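PDB 3X44: O-ureido-L-serine synthase from Streptomyces lavendulae, which catalyses the pyridoxal-phosphate-dependent addition of hydroxyurea to O-acetyl-L-serine, giving O-ureido-L-serine and acetate in the biosynthesis of the antibiotic D-cycloserine. Local coordinates for residues R197-E202 with I236-T241; T27-K32 with T284-M289. The protein carries 1 engineered substitution. One frame throughout, in Å; residues are numbered along the deposited sequence.

Contact 1: residues R197-E202 with I236-T241; sequences RVVALE and IDDLVT
Arg197 reaches across to Asp238 at the start of a parallel strand pair that lies at one edge of the six-stranded mixed sheet in this type II PLP enzyme; 238-242 is the outermost strand within the chain, and the pair belongs to a beta-alpha-beta unit with helix 208-211. The Arg197 chain bends at chi3 (83°) and grips the carboxylate side-on. In this salt bridge NE meets Asp238 OD2 at 2.6 Å on its syn side, and OD2 lies in the guanidinium plane, while NH2 bonds OD1 from above the carboxylate plane. The two flat groups are turned 36° apart, and Asp237 CB lies over one face of the guanidinium. Asp237 itself turns to the backbone: its OD1 uses the anti lone pair to take the amide N of Val198 at 2.8 Å, nearly straight. Val198 O accepts from both Asp237 N and Asp238 N.

Val240 CG2 is the bump on the face of Val199 and Leu201, touching both: it is 3.6 Å from Leu201 CB and 3.9 Å from Val199 CG1. Val199 CG2 settles beside Asp238 CB; helix 264-278 covers Val199 and Leu201. On the other face the small Ala200 makes the hollow. Ile236 CD1 fills it at 4.0 Å from Ala200 CB, with Leu182 of helix 180-192 packed on both residues. Further along, Leu239 CD1 comes 3.5 Å from Ala200 O and meets the Glu202 side chain obliquely. The Glu202 carboxylate is anchored by the amides of Leu209 and Ala210, and a water at 2.5 Å from Glu202 OE2 donates a second bond to Val240 O at 2.8 Å.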
ATOM      1  N   ARG A 197      19.150  -7.189  18.942  1.00 21.09           N
ATOM      2  CA  ARG A 197      20.276  -6.413  19.447  1.00 21.70           C
ATOM      3  C   ARG A 197      20.267  -5.037  18.801  1.00 20.13           C
ATOM      4  O   ARG A 197      20.315  -4.915  17.575  1.00 19.89           O
ATOM      5  CB  ARG A 197      21.608  -7.117  19.141  1.00 23.43           C
ATOM      6  CG  ARG A 197      21.925  -8.275  20.089  1.00 26.65           C
ATOM      7  CD  ARG A 197      23.423  -8.567  20.161  1.00 27.12           C
ATOM      8  NE  ARG A 197      24.112  -7.690  21.103  1.00 26.72           N
ATOM      9  CZ  ARG A 197      24.197  -7.910  22.412  1.00 25.30           C
ATOM     10  NH1 ARG A 197      23.635  -8.987  22.943  1.00 24.11           N
ATOM     11  NH2 ARG A 197      24.845  -7.052  23.192  1.00 21.82           N
ATOM     12  N   VAL A 198      20.195  -4.005  19.634  1.00 19.18           N
ATOM     13  CA  VAL A 198      20.184  -2.634  19.154  1.00 17.82           C
ATOM     14  C   VAL A 198      21.617  -2.122  19.100  1.00 19.44           C
ATOM     15  O   VAL A 198      22.258  -1.905  20.129  1.00 19.94           O
ATOM     16  CB  VAL A 198      19.329  -1.721  20.070  1.00 19.13           C
ATOM     17  CG1 VAL A 198      19.492  -0.266  19.654  1.00 17.75           C
ATOM     18  CG2 VAL A 198      17.857  -2.130  19.979  1.00 19.21           C
ATOM     19  N   VAL A 199      22.110  -1.932  17.880  1.00 17.90           N
ATOM     20  CA  VAL A 199      23.474  -1.477  17.647  1.00 15.59           C
ATOM     21  C   VAL A 199      23.544  -0.014  17.232  1.00 17.30           C
ATOM     22  O   VAL A 199      23.046   0.359  16.171  1.00 17.53           O
ATOM     23  CB  VAL A 199      24.141  -2.336  16.538  1.00 15.49           C
ATOM     24  CG1 VAL A 199      25.576  -1.900  16.317  1.00 13.60           C
ATOM     25  CG2 VAL A 199      24.076  -3.813  16.923  1.00 15.02           C
ATOM     26  N   ALA A 200      24.177   0.807  18.064  1.00 19.92           N
ATOM     27  CA  ALA A 200      24.323   2.235  17.766  1.00 22.08           C
ATOM     28  C   ALA A 200      25.790   2.553  17.520  1.00 22.90           C
ATOM     29  O   ALA A 200      26.640   2.301  18.370  1.00 21.96           O
ATOM     30  CB  ALA A 200      23.790   3.086  18.927  1.00 22.47           C
ATOM     31  N   LEU A 201      26.092   3.100  16.351  1.00 20.71           N
ATOM     32  CA  LEU A 201      27.471   3.430  16.038  1.00 22.97           C
ATOM     33  C   LEU A 201      27.720   4.929  16.096  1.00 21.07           C
ATOM     34  O   LEU A 201      26.789   5.730  16.010  1.00 21.40           O
ATOM     35  CB  LEU A 201      27.839   2.899  14.647  1.00 23.43           C
ATOM     36  CG  LEU A 201      26.994   3.415  13.481  1.00 26.28           C
ATOM     37  CD1 LEU A 201      27.668   4.625  12.854  1.00 27.91           C
ATOM     38  CD2 LEU A 201      26.819   2.309  12.452  1.00 26.90           C
ATOM     39  N   GLU A 202      28.985   5.293  16.262  1.00 19.36           N
ATOM     40  CA  GLU A 202      29.402   6.684  16.291  1.00 21.13           C
ATOM     41  C   GLU A 202      30.608   6.754  15.360  1.00 24.33           C
ATOM     42  O   GLU A 202      31.244   5.733  15.087  1.00 21.99           O
ATOM     43  CB  GLU A 202      29.841   7.102  17.698  1.00 20.96           C
ATOM     44  CG  GLU A 202      28.985   6.587  18.829  1.00 18.20           C
ATOM     45  CD  GLU A 202      29.416   7.173  20.165  1.00 24.61           C
ATOM     46  OE1 GLU A 202      29.111   8.359  20.417  1.00 23.43           O
ATOM     47  OE2 GLU A 202      30.066   6.454  20.959  1.00 24.39           O
ATOM     48  N   ILE A 236      20.272   0.824  24.077  1.00 21.71           N
ATOM     49  CA  ILE A 236      21.459   0.340  23.385  1.00 22.65           C
ATOM     50  C   ILE A 236      22.093  -0.925  23.976  1.00 23.96           C
ATOM     51  O   ILE A 236      22.375  -0.990  25.169  1.00 25.25           O
ATOM     52  CB  ILE A 236      22.543   1.436  23.339  1.00 23.47           C
ATOM     53  CG1 ILE A 236      21.964   2.713  22.719  1.00 21.05           C
ATOM     54  CG2 ILE A 236      23.759   0.938  22.557  1.00 21.47           C
ATOM     55  CD1 ILE A 236      22.895   3.897  22.788  1.00 19.05           C
ATOM     56  N   ASP A 237      22.315  -1.923  23.124  1.00 24.46           N
ATOM     57  CA  ASP A 237      22.951  -3.174  23.532  1.00 25.42           C
ATOM     58  C   ASP A 237      24.400  -3.150  23.068  1.00 25.39           C
ATOM     59  O   ASP A 237      25.292  -3.633  23.760  1.00 27.73           O
ATOM     60  CB  ASP A 237      22.252  -4.377  22.902  1.00 24.99           C
ATOM     61  CG  ASP A 237      20.799  -4.469  23.290  1.00 26.63           C
ATOM     62  OD1 ASP A 237      19.943  -4.453  22.379  1.00 22.52           O
ATOM     63  OD2 ASP A 237      20.516  -4.555  24.506  1.00 26.67           O
ATOM     64  N   ASP A 238      24.629  -2.577  21.890  1.00 25.53           N
ATOM     65  CA  ASP A 238      25.972  -2.486  21.336  1.00 22.06           C
ATOM     66  C   ASP A 238      26.304  -1.073  20.883  1.00 24.07           C
ATOM     67  O   ASP A 238      25.669  -0.540  19.971  1.00 23.36           O
ATOM     68  CB  ASP A 238      26.125  -3.435  20.144  1.00 22.65           C
ATOM     69  CG  ASP A 238      25.964  -4.884  20.532  1.00 25.51           C
ATOM     70  OD1 ASP A 238      26.692  -5.333  21.436  1.00 25.87           O
ATOM     71  OD2 ASP A 238      25.111  -5.574  19.935  1.00 27.51           O
ATOM     72  N   LEU A 239      27.305  -0.475  21.524  1.00 22.80           N
ATOM     73  CA  LEU A 239      27.772   0.868  21.184  1.00 24.78           C
ATOM     74  C   LEU A 239      29.134   0.690  20.498  1.00 24.83           C
ATOM     75  O   LEU A 239      30.128   0.352  21.146  1.00 24.04           O
ATOM     76  CB  LEU A 239      27.918   1.716  22.457  1.00 23.93           C
ATOM     77  CG  LEU A 239      28.379   3.169  22.289  1.00 21.19           C
ATOM     78  CD1 LEU A 239      27.462   3.898  21.318  1.00 23.25           C
ATOM     79  CD2 LEU A 239      28.386   3.870  23.651  1.00 20.84           C
ATOM     80  N   VAL A 240      29.166   0.910  19.185  1.00 22.47           N
ATOM     81  CA  VAL A 240      30.379   0.735  18.388  1.00 19.89           C
ATOM     82  C   VAL A 240      30.794   1.988  17.624  1.00 21.95           C
ATOM     83  O   VAL A 240      30.122   3.022  17.688  1.00 22.25           O
ATOM     84  CB  VAL A 240      30.178  -0.392  17.358  1.00 20.34           C
ATOM     85  CG1 VAL A 240      29.856  -1.697  18.066  1.00 19.90           C
ATOM     86  CG2 VAL A 240      29.038  -0.019  16.408  1.00 16.07           C
ATOM     87  N   THR A 241      31.910   1.884  16.905  1.00 21.40           N
ATOM     88  CA  THR A 241      32.412   2.986  16.095  1.00 21.71           C
ATOM     89  C   THR A 241      32.547   2.544  14.646  1.00 22.00           C
ATOM     90  O   THR A 241      32.560   1.350  14.344  1.00 23.59           O
ATOM     91  CB  THR A 241      33.802   3.467  16.555  1.00 22.53           C
ATOM     92  OG1 THR A 241      34.699   2.351  16.611  1.00 23.98           O
ATOM     93  CG2 THR A 241      33.716   4.142  17.911  1.00 20.89           C
TER
HETATM   94  O   HOH W   1      31.030   4.367  19.995  1.00 16.46           O

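Contact 2: residues T27-K32 with T284-M289; sequences TSVYVK and TVLLAM
Lys32 lies alongside Met289, the two side chains pointing the same way at the C-terminal end of the paired segments. The aliphatic part of the lysine does the touching: Met289 SD is 3.7 Å from Lys32 CB and 4.0 Å from Lys32 CD. The Met289 chain is bent at chi2 (-70°), which places SD; the sulfur is its nearest side-chain atom to the lysine. The end of Lys32 leads away, and its buried NZ is satisfied by a salt bridge to Glu159 and a hydrogen bond to Thr14.

Leu286 projects from the face that also carries Val29 and Ala288. Its CD1 comes 3.8 Å from Ser28 O and more loosely approaches Val29 CG2, while Ile276 of helix 264-278 packs on it. Strands 28-33 and 285-290 run parallel as inner neighbours in the six-stranded mixed sheet of this cysteine synthase family fold; the axes of 28-32 and 285-289 are 26° apart. Five backbone hydrogen bonds join them, with Tyr30 N to Leu286 O the shortest at 2.8 Å.

Tyr30 stands on the face opposite Leu286. Val285 CG1 approaches the edge of its ring near the ring plane, 3.8 Å from CD1 of Tyr30, and Leu287 CD1 reaches Tyr30 CB at 3.9 Å. Phe164 meets the ring edge-to-face, and Leu3 of a second subunit packs against Tyr30.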
ATOM      1  N   THR A  27      24.249 -14.984   5.858  1.00 29.31           N
ATOM      2  CA  THR A  27      23.385 -14.005   6.500  1.00 27.07           C
ATOM      3  C   THR A  27      22.485 -13.244   5.532  1.00 27.63           C
ATOM      4  O   THR A  27      22.551 -13.426   4.314  1.00 27.20           O
ATOM      5  CB  THR A  27      24.207 -12.975   7.283  1.00 26.21           C
ATOM      6  OG1 THR A  27      24.839 -12.074   6.361  1.00 25.46           O
ATOM      7  CG2 THR A  27      25.265 -13.667   8.126  1.00 21.31           C
ATOM      8  N   SER A  28      21.635 -12.393   6.099  1.00 25.86           N
ATOM      9  CA  SER A  28      20.717 -11.569   5.323  1.00 24.51           C
ATOM     10  C   SER A  28      20.780 -10.163   5.897  1.00 24.46           C
ATOM     11  O   SER A  28      20.638  -9.970   7.106  1.00 22.96           O
ATOM     12  CB  SER A  28      19.280 -12.091   5.434  1.00 25.41           C
ATOM     13  OG  SER A  28      19.104 -13.298   4.715  1.00 26.49           O
ATOM     14  N   VAL A  29      21.010  -9.184   5.033  1.00 23.26           N
ATOM     15  CA  VAL A  29      21.073  -7.802   5.470  1.00 20.90           C
ATOM     16  C   VAL A  29      19.997  -7.021   4.742  1.00 20.54           C
ATOM     17  O   VAL A  29      19.944  -7.021   3.516  1.00 18.33           O
ATOM     18  CB  VAL A  29      22.449  -7.166   5.165  1.00 21.64           C
ATOM     19  CG1 VAL A  29      22.466  -5.710   5.623  1.00 21.90           C
ATOM     20  CG2 VAL A  29      23.553  -7.946   5.870  1.00 23.98           C
ATOM     21  N   TYR A  30      19.133  -6.372   5.512  1.00 19.06           N
ATOM     22  CA  TYR A  30      18.053  -5.578   4.949  1.00 19.97           C
ATOM     23  C   TYR A  30      18.345  -4.119   5.261  1.00 19.57           C
ATOM     24  O   TYR A  30      19.060  -3.826   6.214  1.00 20.37           O
ATOM     25  CB  TYR A  30      16.720  -5.995   5.567  1.00 16.51           C
ATOM     26  CG  TYR A  30      16.204  -7.341   5.096  1.00 20.12           C
ATOM     27  CD1 TYR A  30      16.528  -8.511   5.782  1.00 17.42           C
ATOM     28  CD2 TYR A  30      15.362  -7.438   3.983  1.00 18.72           C
ATOM     29  CE1 TYR A  30      16.023  -9.746   5.376  1.00 21.54           C
ATOM     30  CE2 TYR A  30      14.852  -8.677   3.573  1.00 21.70           C
ATOM     31  CZ  TYR A  30      15.186  -9.820   4.275  1.00 20.15           C
ATOM     32  OH  TYR A  30      14.672 -11.034   3.889  1.00 23.70           O
ATOM     33  N   VAL A  31      17.805  -3.210   4.458  1.00 20.58           N
ATOM     34  CA  VAL A  31      18.031  -1.785   4.666  1.00 20.39           C
ATOM     35  C   VAL A  31      16.747  -0.961   4.527  1.00 21.39           C
ATOM     36  O   VAL A  31      15.929  -1.220   3.641  1.00 21.65           O
ATOM     37  CB  VAL A  31      19.100  -1.237   3.661  1.00 21.05           C
ATOM     38  CG1 VAL A  31      20.459  -1.829   3.979  1.00 14.08           C
ATOM     39  CG2 VAL A  31      18.712  -1.572   2.221  1.00 17.17           C
ATOM     40  N   LYS A  32      16.561   0.007   5.429  1.00 20.15           N
ATOM     41  CA  LYS A  32      15.395   0.894   5.388  1.00 17.36           C
ATOM     42  C   LYS A  32      15.818   2.113   4.583  1.00 19.34           C
ATOM     43  O   LYS A  32      16.725   2.855   4.979  1.00 19.19           O
ATOM     44  CB  LYS A  32      14.966   1.315   6.802  1.00 18.82           C
ATOM     45  CG  LYS A  32      13.526   1.849   6.893  1.00 12.77           C
ATOM     46  CD  LYS A  32      12.838   1.461   8.210  1.00 13.46           C
ATOM     47  CE  LYS A  32      11.426   2.047   8.325  1.00 11.52           C
ATOM     48  NZ  LYS A  32      10.511   1.666   7.189  1.00 13.93           N
ATOM     49  N   THR A 284      21.619 -15.449  10.590  1.00 23.42           N
ATOM     50  CA  THR A 284      21.530 -14.129  11.213  1.00 23.67           C
ATOM     51  C   THR A 284      20.953 -13.081  10.262  1.00 25.38           C
ATOM     52  O   THR A 284      21.429 -12.926   9.135  1.00 23.86           O
ATOM     53  CB  THR A 284      22.921 -13.662  11.695  1.00 22.88           C
ATOM     54  OG1 THR A 284      23.375 -14.522  12.747  1.00 23.10           O
ATOM     55  CG2 THR A 284      22.868 -12.226  12.207  1.00 23.75           C
ATOM     56  N   VAL A 285      19.922 -12.375  10.722  1.00 24.65           N
ATOM     57  CA  VAL A 285      19.277 -11.329   9.928  1.00 23.84           C
ATOM     58  C   VAL A 285      19.513  -9.955  10.562  1.00 24.13           C
ATOM     59  O   VAL A 285      19.286  -9.765  11.760  1.00 22.87           O
ATOM     60  CB  VAL A 285      17.756 -11.559   9.811  1.00 22.77           C
ATOM     61  CG1 VAL A 285      17.144 -10.472   8.938  1.00 18.26           C
ATOM     62  CG2 VAL A 285      17.476 -12.935   9.216  1.00 23.20           C
ATOM     63  N   LEU A 286      19.964  -9.002   9.750  1.00 22.81           N
ATOM     64  CA  LEU A 286      20.243  -7.657  10.235  1.00 20.47           C
ATOM     65  C   LEU A 286      19.528  -6.587   9.430  1.00 19.30           C
ATOM     66  O   LEU A 286      19.325  -6.742   8.231  1.00 19.47           O
ATOM     67  CB  LEU A 286      21.747  -7.388  10.178  1.00 21.19           C
ATOM     68  CG  LEU A 286      22.649  -8.403  10.878  1.00 21.40           C
ATOM     69  CD1 LEU A 286      23.127  -9.464   9.878  1.00 19.24           C
ATOM     70  CD2 LEU A 286      23.831  -7.666  11.487  1.00 24.01           C
ATOM     71  N   LEU A 287      19.157  -5.500  10.106  1.00 20.08           N
ATOM     72  CA  LEU A 287      18.484  -4.371   9.473  1.00 19.52           C
ATOM     73  C   LEU A 287      19.287  -3.095   9.712  1.00 20.88           C
ATOM     74  O   LEU A 287      19.609  -2.761  10.858  1.00 20.04           O
ATOM     75  CB  LEU A 287      17.082  -4.189  10.047  1.00 20.51           C
ATOM     76  CG  LEU A 287      16.337  -2.948   9.551  1.00 19.76           C
ATOM     77  CD1 LEU A 287      16.001  -3.127   8.063  1.00 16.84           C
ATOM     78  CD2 LEU A 287      15.065  -2.735  10.368  1.00 15.56           C
ATOM     79  N   ALA A 288      19.593  -2.381   8.629  1.00 16.75           N
ATOM     80  CA  ALA A 288      20.355  -1.140   8.698  1.00 19.67           C
ATOM     81  C   ALA A 288      19.567   0.048   8.150  1.00 20.69           C
ATOM     82  O   ALA A 288      18.901  -0.056   7.114  1.00 20.32           O
ATOM     83  CB  ALA A 288      21.664  -1.287   7.917  1.00 18.64           C
ATOM     84  N   MET A 289      19.651   1.178   8.851  1.00 19.73           N
ATOM     85  CA  MET A 289      18.963   2.393   8.432  1.00 18.73           C
ATOM     86  C   MET A 289      19.789   3.169   7.410  1.00 17.11           C
ATOM     87  O   MET A 289      20.992   3.338   7.580  1.00 16.88           O
ATOM     88  CB  MET A 289      18.712   3.309   9.634  1.00 21.13           C
ATOM     89  CG  MET A 289      17.810   2.732  10.701  1.00 19.66           C
ATOM     90  SD  MET A 289      16.109   2.612  10.128  1.00 22.09           S
ATOM     91  CE  MET A 289      15.698   4.347   9.877  1.00 25.79           C
TER

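Contacts 1 and 2 are two parallel pairings in one sheet, separated by strand 171-174, which lies between strands 285-290 and 197-203 and hydrogen-bonds to both. Their centres are 15 Å apart and their nearest atoms about 7 Å, without touching. Helix 264-278 packs on both pairings. The side chain of Met289 in contact 2 is about 7 Å, and that of Leu201 in contact 1 about 9 Å, from the bound external aldimine of PLP and O-ureido-L-serine. Met289 is also about 4 Å, side chain to side chain, from the PLP-binding residue Thr181.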